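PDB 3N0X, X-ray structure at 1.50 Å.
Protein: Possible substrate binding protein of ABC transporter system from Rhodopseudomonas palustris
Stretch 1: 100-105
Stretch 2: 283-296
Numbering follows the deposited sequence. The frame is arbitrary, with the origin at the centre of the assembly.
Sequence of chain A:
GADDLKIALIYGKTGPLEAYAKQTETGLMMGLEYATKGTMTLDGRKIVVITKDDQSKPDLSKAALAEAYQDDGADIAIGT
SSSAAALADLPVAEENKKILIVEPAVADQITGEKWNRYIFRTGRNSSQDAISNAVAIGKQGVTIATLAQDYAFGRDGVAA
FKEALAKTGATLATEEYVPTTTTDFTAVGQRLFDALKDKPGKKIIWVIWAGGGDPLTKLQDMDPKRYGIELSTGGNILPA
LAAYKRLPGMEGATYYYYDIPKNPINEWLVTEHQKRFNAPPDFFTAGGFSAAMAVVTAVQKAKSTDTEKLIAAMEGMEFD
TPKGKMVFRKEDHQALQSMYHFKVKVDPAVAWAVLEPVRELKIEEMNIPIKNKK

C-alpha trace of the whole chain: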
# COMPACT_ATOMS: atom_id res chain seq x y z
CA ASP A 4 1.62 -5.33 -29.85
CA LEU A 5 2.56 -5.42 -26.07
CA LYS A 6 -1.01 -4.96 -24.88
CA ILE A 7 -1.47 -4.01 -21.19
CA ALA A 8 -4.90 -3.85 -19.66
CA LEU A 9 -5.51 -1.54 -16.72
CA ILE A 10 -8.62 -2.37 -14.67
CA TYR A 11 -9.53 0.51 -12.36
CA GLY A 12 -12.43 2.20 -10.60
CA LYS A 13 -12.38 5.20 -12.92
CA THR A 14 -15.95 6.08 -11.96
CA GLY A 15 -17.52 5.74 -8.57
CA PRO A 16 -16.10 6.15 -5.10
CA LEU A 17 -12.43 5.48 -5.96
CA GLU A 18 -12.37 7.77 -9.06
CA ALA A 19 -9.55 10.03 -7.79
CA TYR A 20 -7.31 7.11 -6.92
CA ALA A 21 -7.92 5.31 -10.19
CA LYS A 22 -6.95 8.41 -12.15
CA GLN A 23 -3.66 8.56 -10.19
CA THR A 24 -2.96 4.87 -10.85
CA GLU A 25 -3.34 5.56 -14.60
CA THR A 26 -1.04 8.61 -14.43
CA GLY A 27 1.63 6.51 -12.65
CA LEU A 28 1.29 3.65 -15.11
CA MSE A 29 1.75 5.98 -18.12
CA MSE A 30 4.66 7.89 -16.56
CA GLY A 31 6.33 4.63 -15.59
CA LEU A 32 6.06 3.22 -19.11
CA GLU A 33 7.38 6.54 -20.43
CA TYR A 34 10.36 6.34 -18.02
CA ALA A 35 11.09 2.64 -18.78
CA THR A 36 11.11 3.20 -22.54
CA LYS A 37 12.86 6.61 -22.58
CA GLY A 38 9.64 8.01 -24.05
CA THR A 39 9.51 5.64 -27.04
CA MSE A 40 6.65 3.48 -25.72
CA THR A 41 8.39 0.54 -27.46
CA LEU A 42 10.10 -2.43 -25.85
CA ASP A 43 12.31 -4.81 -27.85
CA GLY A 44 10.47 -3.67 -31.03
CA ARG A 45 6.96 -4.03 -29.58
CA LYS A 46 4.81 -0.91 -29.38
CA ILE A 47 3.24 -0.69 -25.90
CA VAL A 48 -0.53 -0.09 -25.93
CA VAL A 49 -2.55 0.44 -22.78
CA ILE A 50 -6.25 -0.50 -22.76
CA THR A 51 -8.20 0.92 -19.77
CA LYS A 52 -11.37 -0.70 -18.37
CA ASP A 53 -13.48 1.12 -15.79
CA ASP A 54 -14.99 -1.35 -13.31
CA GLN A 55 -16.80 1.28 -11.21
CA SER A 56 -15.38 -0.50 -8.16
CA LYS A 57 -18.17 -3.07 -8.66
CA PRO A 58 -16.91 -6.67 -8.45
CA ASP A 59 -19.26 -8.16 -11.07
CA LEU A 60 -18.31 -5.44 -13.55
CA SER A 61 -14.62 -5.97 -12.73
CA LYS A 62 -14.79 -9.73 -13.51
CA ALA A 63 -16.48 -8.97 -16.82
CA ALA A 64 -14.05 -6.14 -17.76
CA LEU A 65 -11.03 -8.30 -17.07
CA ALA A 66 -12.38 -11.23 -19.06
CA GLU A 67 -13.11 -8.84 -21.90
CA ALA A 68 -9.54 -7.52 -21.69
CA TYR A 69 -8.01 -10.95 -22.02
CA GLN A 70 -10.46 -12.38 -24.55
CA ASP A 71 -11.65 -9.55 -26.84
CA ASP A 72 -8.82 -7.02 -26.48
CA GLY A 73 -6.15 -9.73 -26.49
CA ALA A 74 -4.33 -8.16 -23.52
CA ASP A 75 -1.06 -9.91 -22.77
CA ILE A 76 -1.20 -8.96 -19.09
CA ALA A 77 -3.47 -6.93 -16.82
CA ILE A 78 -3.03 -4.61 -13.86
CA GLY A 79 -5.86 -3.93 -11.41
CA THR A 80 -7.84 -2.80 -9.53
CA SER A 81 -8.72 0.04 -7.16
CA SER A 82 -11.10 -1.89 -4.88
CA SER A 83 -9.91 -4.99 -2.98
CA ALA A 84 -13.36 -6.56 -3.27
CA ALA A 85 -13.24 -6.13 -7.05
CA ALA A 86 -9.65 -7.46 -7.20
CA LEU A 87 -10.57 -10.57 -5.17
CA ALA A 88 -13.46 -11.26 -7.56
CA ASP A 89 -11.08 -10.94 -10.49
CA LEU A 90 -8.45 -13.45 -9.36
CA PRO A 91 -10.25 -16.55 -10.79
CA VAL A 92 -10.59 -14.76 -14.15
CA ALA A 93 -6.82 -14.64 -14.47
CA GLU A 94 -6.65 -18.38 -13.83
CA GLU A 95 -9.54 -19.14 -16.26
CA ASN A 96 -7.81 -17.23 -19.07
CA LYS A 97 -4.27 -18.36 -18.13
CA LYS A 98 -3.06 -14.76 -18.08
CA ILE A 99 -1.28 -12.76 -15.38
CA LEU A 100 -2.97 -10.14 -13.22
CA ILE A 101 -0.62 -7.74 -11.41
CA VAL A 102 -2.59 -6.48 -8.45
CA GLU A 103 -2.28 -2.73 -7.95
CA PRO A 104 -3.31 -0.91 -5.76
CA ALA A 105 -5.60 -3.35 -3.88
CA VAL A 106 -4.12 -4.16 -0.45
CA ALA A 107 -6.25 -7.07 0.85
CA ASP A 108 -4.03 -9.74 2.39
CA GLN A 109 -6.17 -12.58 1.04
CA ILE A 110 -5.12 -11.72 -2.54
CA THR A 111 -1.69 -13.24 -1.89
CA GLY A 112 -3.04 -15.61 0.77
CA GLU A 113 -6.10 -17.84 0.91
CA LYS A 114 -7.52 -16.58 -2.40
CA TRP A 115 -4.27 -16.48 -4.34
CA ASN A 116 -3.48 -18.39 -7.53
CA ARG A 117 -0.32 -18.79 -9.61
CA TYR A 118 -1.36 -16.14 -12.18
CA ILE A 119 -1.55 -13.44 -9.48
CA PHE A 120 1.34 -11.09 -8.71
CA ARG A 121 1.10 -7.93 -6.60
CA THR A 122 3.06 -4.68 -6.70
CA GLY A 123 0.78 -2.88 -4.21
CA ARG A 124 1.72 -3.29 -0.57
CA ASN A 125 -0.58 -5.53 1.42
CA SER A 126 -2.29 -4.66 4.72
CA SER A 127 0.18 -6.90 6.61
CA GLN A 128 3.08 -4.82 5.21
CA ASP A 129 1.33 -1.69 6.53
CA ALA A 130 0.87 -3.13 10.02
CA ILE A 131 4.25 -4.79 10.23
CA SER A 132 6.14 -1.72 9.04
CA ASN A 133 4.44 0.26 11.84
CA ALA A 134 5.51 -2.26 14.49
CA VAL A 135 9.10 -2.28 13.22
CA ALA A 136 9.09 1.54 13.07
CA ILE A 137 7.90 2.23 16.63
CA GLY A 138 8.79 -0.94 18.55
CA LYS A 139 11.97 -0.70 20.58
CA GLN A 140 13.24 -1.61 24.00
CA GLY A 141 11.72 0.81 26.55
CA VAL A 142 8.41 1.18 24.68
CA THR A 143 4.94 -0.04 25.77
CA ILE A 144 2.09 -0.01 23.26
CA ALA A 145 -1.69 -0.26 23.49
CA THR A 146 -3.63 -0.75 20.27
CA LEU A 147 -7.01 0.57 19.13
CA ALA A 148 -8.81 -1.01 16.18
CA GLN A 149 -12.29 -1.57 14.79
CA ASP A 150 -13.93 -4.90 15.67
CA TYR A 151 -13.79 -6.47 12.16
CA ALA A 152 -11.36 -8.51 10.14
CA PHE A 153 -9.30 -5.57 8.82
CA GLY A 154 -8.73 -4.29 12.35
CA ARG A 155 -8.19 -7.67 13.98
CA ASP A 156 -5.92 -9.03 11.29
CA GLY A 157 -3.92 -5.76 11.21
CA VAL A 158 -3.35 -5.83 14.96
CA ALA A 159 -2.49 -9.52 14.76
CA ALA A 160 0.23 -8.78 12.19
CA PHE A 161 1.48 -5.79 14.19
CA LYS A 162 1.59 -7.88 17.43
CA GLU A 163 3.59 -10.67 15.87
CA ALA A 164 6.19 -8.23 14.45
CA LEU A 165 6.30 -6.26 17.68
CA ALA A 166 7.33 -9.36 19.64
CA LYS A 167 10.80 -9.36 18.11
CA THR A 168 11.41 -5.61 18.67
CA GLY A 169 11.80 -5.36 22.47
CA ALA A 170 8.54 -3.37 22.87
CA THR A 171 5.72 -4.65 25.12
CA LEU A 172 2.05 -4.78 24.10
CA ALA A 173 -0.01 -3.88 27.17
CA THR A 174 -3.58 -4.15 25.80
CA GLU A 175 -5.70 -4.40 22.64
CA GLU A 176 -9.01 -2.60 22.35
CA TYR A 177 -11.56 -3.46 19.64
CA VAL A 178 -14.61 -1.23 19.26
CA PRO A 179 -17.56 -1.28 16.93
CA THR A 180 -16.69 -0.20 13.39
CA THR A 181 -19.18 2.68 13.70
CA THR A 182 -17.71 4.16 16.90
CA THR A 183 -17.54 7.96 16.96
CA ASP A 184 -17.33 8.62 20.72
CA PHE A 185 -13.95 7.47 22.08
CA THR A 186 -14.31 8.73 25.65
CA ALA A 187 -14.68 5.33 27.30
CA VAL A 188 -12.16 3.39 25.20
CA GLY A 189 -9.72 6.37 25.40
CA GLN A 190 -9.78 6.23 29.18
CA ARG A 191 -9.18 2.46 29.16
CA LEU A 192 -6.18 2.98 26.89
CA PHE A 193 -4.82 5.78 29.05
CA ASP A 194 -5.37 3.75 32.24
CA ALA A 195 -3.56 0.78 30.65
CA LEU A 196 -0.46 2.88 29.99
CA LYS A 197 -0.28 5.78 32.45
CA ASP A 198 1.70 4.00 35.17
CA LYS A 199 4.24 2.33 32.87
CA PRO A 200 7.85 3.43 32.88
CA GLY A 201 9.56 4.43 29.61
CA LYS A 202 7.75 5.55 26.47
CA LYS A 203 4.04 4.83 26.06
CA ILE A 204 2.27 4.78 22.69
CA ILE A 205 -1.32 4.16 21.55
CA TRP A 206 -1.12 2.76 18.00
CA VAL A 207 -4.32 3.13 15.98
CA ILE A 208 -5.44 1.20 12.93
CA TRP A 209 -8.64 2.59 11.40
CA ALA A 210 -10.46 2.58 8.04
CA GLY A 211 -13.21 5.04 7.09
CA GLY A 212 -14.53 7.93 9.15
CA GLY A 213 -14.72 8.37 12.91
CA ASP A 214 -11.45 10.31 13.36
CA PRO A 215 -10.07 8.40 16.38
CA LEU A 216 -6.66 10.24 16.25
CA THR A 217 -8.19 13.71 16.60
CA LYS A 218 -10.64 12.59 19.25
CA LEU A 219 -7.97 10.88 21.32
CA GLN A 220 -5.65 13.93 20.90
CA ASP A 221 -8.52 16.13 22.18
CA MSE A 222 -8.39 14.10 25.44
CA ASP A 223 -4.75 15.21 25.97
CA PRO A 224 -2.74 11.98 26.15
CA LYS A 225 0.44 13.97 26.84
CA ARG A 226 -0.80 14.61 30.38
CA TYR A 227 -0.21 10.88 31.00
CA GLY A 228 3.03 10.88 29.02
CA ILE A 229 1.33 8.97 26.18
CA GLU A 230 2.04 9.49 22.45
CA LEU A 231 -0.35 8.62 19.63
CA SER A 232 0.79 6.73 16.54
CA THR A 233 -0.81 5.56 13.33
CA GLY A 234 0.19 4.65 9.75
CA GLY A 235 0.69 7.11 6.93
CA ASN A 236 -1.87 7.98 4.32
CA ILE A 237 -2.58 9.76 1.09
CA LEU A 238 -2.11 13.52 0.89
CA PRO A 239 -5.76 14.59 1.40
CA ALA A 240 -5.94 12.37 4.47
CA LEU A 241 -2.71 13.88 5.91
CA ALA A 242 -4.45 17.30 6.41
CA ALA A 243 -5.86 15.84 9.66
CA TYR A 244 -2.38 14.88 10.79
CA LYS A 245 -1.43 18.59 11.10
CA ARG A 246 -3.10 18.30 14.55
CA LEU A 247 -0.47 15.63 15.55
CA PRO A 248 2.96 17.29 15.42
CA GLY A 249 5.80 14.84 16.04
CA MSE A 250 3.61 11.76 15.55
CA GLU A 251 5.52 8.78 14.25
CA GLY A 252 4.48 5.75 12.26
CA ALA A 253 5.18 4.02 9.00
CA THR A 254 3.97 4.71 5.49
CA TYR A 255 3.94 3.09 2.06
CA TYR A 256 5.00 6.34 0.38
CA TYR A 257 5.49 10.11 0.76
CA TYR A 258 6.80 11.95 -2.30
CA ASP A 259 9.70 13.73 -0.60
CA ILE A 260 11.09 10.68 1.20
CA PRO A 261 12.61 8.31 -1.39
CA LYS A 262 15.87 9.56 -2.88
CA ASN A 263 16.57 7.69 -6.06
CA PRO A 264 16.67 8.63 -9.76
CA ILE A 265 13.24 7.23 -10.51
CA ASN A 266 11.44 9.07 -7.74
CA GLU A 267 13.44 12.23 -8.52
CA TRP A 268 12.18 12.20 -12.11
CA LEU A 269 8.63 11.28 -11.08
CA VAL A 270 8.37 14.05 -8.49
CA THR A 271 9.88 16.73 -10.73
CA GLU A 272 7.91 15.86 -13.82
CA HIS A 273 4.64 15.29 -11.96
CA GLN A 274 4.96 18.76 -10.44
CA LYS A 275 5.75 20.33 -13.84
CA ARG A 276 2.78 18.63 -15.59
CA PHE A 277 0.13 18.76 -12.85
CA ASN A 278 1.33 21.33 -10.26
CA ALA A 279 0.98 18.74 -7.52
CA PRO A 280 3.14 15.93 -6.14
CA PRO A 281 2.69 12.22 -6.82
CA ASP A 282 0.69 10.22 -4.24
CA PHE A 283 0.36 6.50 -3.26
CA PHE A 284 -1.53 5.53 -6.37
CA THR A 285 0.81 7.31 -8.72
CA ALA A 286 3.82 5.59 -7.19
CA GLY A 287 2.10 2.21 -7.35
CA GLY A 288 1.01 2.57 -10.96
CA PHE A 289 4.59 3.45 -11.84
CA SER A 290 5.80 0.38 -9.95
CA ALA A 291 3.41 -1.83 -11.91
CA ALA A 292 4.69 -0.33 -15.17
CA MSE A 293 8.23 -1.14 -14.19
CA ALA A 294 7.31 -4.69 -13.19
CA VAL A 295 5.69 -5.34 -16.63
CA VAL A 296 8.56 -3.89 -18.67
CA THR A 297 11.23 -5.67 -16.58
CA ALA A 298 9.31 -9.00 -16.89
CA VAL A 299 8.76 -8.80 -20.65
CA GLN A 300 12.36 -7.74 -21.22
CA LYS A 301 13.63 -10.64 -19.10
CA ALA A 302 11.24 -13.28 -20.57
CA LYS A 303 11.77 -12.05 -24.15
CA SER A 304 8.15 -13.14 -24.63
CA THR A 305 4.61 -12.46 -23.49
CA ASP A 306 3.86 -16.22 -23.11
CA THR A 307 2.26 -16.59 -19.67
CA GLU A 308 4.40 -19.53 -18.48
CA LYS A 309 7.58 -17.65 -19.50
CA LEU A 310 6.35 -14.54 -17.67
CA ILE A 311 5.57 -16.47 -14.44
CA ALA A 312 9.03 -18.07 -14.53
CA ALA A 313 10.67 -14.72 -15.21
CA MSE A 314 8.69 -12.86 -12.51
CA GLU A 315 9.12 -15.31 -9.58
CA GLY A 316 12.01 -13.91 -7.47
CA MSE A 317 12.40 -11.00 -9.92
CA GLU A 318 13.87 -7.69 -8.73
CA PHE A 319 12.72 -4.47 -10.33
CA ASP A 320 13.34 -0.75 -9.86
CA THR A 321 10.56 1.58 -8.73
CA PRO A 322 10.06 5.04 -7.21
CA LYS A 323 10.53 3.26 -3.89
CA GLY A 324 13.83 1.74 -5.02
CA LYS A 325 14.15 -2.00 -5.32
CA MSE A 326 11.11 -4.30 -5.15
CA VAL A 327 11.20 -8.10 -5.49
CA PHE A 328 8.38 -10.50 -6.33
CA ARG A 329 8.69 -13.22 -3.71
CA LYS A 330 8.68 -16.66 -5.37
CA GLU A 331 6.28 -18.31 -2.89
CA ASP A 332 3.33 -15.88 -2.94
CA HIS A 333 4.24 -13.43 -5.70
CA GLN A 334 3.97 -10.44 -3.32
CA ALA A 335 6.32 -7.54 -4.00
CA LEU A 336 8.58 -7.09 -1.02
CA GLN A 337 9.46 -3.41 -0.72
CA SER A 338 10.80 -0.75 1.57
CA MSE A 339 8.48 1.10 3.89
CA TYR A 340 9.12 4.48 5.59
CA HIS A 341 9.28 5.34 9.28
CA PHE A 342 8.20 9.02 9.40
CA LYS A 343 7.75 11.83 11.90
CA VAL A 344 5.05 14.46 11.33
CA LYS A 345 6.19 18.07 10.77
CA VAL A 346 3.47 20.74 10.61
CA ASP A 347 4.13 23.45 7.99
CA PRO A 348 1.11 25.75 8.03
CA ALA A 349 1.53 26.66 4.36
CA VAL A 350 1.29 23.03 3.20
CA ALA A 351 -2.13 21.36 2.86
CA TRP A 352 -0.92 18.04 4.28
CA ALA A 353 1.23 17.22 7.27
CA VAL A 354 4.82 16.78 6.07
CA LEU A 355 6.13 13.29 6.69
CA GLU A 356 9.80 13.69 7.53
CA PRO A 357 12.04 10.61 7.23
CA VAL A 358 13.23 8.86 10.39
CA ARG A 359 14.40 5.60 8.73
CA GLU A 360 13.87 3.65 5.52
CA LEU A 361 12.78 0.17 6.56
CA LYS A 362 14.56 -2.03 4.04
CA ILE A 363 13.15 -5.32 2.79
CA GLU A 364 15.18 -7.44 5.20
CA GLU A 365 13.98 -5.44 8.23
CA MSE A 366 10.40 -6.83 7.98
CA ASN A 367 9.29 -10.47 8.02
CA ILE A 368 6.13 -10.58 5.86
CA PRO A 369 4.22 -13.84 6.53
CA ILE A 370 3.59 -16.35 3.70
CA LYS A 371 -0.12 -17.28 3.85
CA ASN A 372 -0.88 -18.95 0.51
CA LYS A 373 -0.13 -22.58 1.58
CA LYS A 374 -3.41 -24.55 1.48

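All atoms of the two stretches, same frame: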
# COMPACT_ATOMS: atom_id res chain seq x y z
N LEU A 100 -2.41 -11.37 -13.78
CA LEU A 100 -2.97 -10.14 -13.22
C LEU A 100 -1.97 -9.63 -12.18
O LEU A 100 -1.65 -10.35 -11.23
CB LEU A 100 -4.31 -10.41 -12.58
CG LEU A 100 -4.94 -9.21 -11.85
CD1 LEU A 100 -5.26 -8.04 -12.77
CD2 LEU A 100 -6.19 -9.65 -11.10
N ILE A 101 -1.48 -8.42 -12.38
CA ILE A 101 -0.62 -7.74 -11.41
C ILE A 101 -1.55 -6.86 -10.60
O ILE A 101 -2.20 -5.94 -11.11
CB ILE A 101 0.48 -6.86 -12.07
CG1 ILE A 101 1.50 -7.76 -12.83
CG2 ILE A 101 1.16 -6.01 -10.99
CD1 ILE A 101 2.43 -6.96 -13.75
N VAL A 102 -1.65 -7.17 -9.32
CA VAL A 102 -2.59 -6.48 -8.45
C VAL A 102 -1.97 -5.17 -7.97
O VAL A 102 -0.89 -5.16 -7.37
CB VAL A 102 -3.08 -7.36 -7.29
CG1 VAL A 102 -4.01 -6.53 -6.34
CG2 VAL A 102 -3.80 -8.62 -7.88
N GLU A 103 -2.72 -4.09 -8.23
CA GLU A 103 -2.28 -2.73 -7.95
C GLU A 103 -3.49 -1.84 -8.14
O GLU A 103 -4.04 -1.80 -9.23
CB GLU A 103 -1.19 -2.31 -8.98
CG GLU A 103 -0.76 -0.87 -8.86
CD GLU A 103 -0.11 -0.55 -7.53
OE1 GLU A 103 0.87 -1.25 -7.12
OE2 GLU A 103 -0.56 0.48 -6.95
N PRO A 104 -3.87 -1.07 -7.11
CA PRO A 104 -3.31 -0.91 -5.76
C PRO A 104 -3.85 -1.79 -4.64
O PRO A 104 -3.33 -1.70 -3.54
CB PRO A 104 -3.68 0.54 -5.41
CG PRO A 104 -4.99 0.72 -6.09
CD PRO A 104 -4.85 -0.02 -7.43
N ALA A 105 -4.84 -2.62 -4.94
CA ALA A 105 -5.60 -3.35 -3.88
C ALA A 105 -4.69 -4.01 -2.85
O ALA A 105 -3.82 -4.81 -3.22
CB ALA A 105 -6.53 -4.36 -4.48
N PHE A 283 0.28 7.97 -3.33
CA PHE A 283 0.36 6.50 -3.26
C PHE A 283 0.09 5.86 -4.62
O PHE A 283 0.82 4.97 -5.07
CB PHE A 283 -0.71 5.91 -2.31
CG PHE A 283 -0.37 5.91 -0.82
CD1 PHE A 283 0.51 6.80 -0.23
CD2 PHE A 283 -1.02 5.00 0.00
CE1 PHE A 283 0.73 6.76 1.17
CE2 PHE A 283 -0.74 4.93 1.35
CZ PHE A 283 0.11 5.83 1.93
N PHE A 284 -1.02 6.24 -5.21
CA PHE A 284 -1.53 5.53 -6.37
C PHE A 284 -0.65 5.76 -7.58
O PHE A 284 -0.45 4.86 -8.43
CB PHE A 284 -3.01 5.91 -6.59
CG PHE A 284 -3.86 5.53 -5.44
CD1 PHE A 284 -4.28 4.23 -5.29
CD2 PHE A 284 -4.28 6.47 -4.52
CE1 PHE A 284 -5.07 3.85 -4.20
CE2 PHE A 284 -5.00 6.09 -3.41
CZ PHE A 284 -5.40 4.80 -3.24
N THR A 285 -0.10 6.95 -7.66
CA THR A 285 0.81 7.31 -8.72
C THR A 285 2.06 6.44 -8.61
O THR A 285 2.54 5.84 -9.59
CB THR A 285 1.28 8.75 -8.58
OG1 THR A 285 0.20 9.60 -8.14
CG2 THR A 285 1.82 9.24 -9.92
N ALA A 286 2.63 6.37 -7.42
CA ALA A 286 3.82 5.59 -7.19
C ALA A 286 3.58 4.10 -7.48
O ALA A 286 4.41 3.43 -8.08
CB ALA A 286 4.34 5.77 -5.72
N GLY A 287 2.44 3.59 -7.07
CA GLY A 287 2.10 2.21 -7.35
C GLY A 287 1.85 1.89 -8.81
O GLY A 287 2.29 0.84 -9.31
N GLY A 288 1.21 2.80 -9.53
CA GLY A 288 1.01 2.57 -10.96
C GLY A 288 2.33 2.53 -11.69
O GLY A 288 2.52 1.74 -12.60
N PHE A 289 3.24 3.39 -11.27
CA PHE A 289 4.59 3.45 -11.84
C PHE A 289 5.31 2.14 -11.56
O PHE A 289 5.98 1.56 -12.42
CB PHE A 289 5.34 4.65 -11.23
CG PHE A 289 6.55 5.14 -11.98
CD1 PHE A 289 7.65 4.34 -12.18
CD2 PHE A 289 6.60 6.46 -12.41
CE1 PHE A 289 8.81 4.84 -12.84
CE2 PHE A 289 7.72 6.98 -13.04
CZ PHE A 289 8.82 6.16 -13.24
N SER A 290 5.19 1.64 -10.33
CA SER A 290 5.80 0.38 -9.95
C SER A 290 5.28 -0.77 -10.80
O SER A 290 6.07 -1.65 -11.23
CB SER A 290 5.58 0.10 -8.47
OG SER A 290 6.14 1.17 -7.70
N ALA A 291 3.97 -0.82 -11.03
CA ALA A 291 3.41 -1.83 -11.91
C ALA A 291 3.95 -1.74 -13.34
O ALA A 291 4.24 -2.80 -13.96
CB ALA A 291 1.88 -1.77 -11.91
N ALA A 292 4.13 -0.53 -13.85
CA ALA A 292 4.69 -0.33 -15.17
C ALA A 292 6.06 -0.97 -15.23
O ALA A 292 6.44 -1.64 -16.21
CB ALA A 292 4.75 1.20 -15.53
N MSE A 293 6.87 -0.65 -14.22
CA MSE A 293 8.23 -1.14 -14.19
C MSE A 293 8.29 -2.66 -14.07
O MSE A 293 9.15 -3.31 -14.69
CB MSE A 293 9.02 -0.50 -13.05
CG MSE A 293 9.26 0.95 -13.22
SE MSE A 293 10.37 1.49 -14.68
CE MSE A 293 12.02 0.68 -14.13
N ALA A 294 7.39 -3.24 -13.29
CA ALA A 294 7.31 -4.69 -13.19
C ALA A 294 7.02 -5.33 -14.57
O ALA A 294 7.67 -6.29 -14.97
CB ALA A 294 6.23 -5.09 -12.21
N VAL A 295 6.06 -4.78 -15.31
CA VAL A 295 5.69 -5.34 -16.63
C VAL A 295 6.86 -5.23 -17.60
O VAL A 295 7.20 -6.22 -18.26
CB VAL A 295 4.42 -4.65 -17.23
CG1 VAL A 295 4.21 -5.12 -18.70
CG2 VAL A 295 3.18 -4.92 -16.38
N VAL A 296 7.50 -4.07 -17.70
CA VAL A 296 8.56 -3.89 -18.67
C VAL A 296 9.75 -4.79 -18.31
O VAL A 296 10.34 -5.42 -19.18
CB VAL A 296 8.97 -2.42 -18.79
CG1 VAL A 296 10.28 -2.29 -19.61
CG2 VAL A 296 7.82 -1.61 -19.41
O HOH W 1 -2.01 2.58 -7.96

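What brings a short strand with the loop after it and a helix together when at least 180 residues of sequence separate any two that touch? The contact is small, with 316 Å² buried on both sides together, and no direct hydrogen bond crosses it. Packing of side chains does most of the work, helped by one bridging water. On the first stretch, three residues supply the covered surface: Glu 103 and Ile 101, which lose the most, and Pro 104. All three direct their CA-to-CB bonds toward the helix, whereas Val 102 and Ala 105 point away. The helix, regular from Phe 283 through Val 296, with backbone hydrogen bonds running from Gly 287 N -> Phe 283 O to Val 296 N -> Ala 292 O, answers with Phe 284, Gly 287, Ala 291 and Val 295, a set spaced three or four residues apart and so lying along one side of it.

How can a carboxylate such as Glu 103 lie buried against a helix? The helix covers 69 Å² of Glu 103, and its side chain (chi1 t, chi2 p) bends over Gly 287, bringing OE2 to 3.2 Å from Gly 287 CA. Such an approach requires glycine: an ideal CB on Gly 287 would sit 2.0 Å from Glu 103 OE2, a clear clash. The aliphatic part of the side chain is used as well, since Glu 103 CG lies 4.1 Å from Ala 291 CB. Glu 103 OE1 comes within 3.3 Å of Gly 287 O, but both are acceptors and no hydrogen bond joins them; OE1 finds its hydrogen bond elsewhere in the structure. Water 1 serves the other oxygen, donating to Glu 103 OE2 at 2.7 Å and to Phe 284 O at 2.8 Å, so that it links the two stretches where they have no direct polar bond.

What does Ile 101 contribute, one strand position before Val 102? The helix covers 64 Å² of Ile 101, and its side chain is purely hydrocarbon. With chi1 m and chi2 t, its longer branch reaches Val 295, placing Ile 101 CD1 3.4 Å from Val 295 CG2, a tight apolar contact. Its CG2 methyl lies 4.4 Å from Ala 291 CB, so Ala 291 is approached by both Ile 101 and Glu 103. A branched aliphatic side chain suits this buried site because it can touch two turns of the helix at once and leaves no polar atom of its own to satisfy.

What does Pro 104 add? The peptide bond before Pro 104 is cis, and its ring turns toward the start of the helical stretch, where Pro 104 and Gly 287 form the nearest CA pair at 6.4 Å. The CA-to-CB bond of Phe 284 points sideways to the first stretch, but the end of its side chain comes nearer, and Pro 104 CG meets Phe 284 CE1 at 3.7 Å. The proline lies at the ring edge, near its plane, so the two rings touch without stacking.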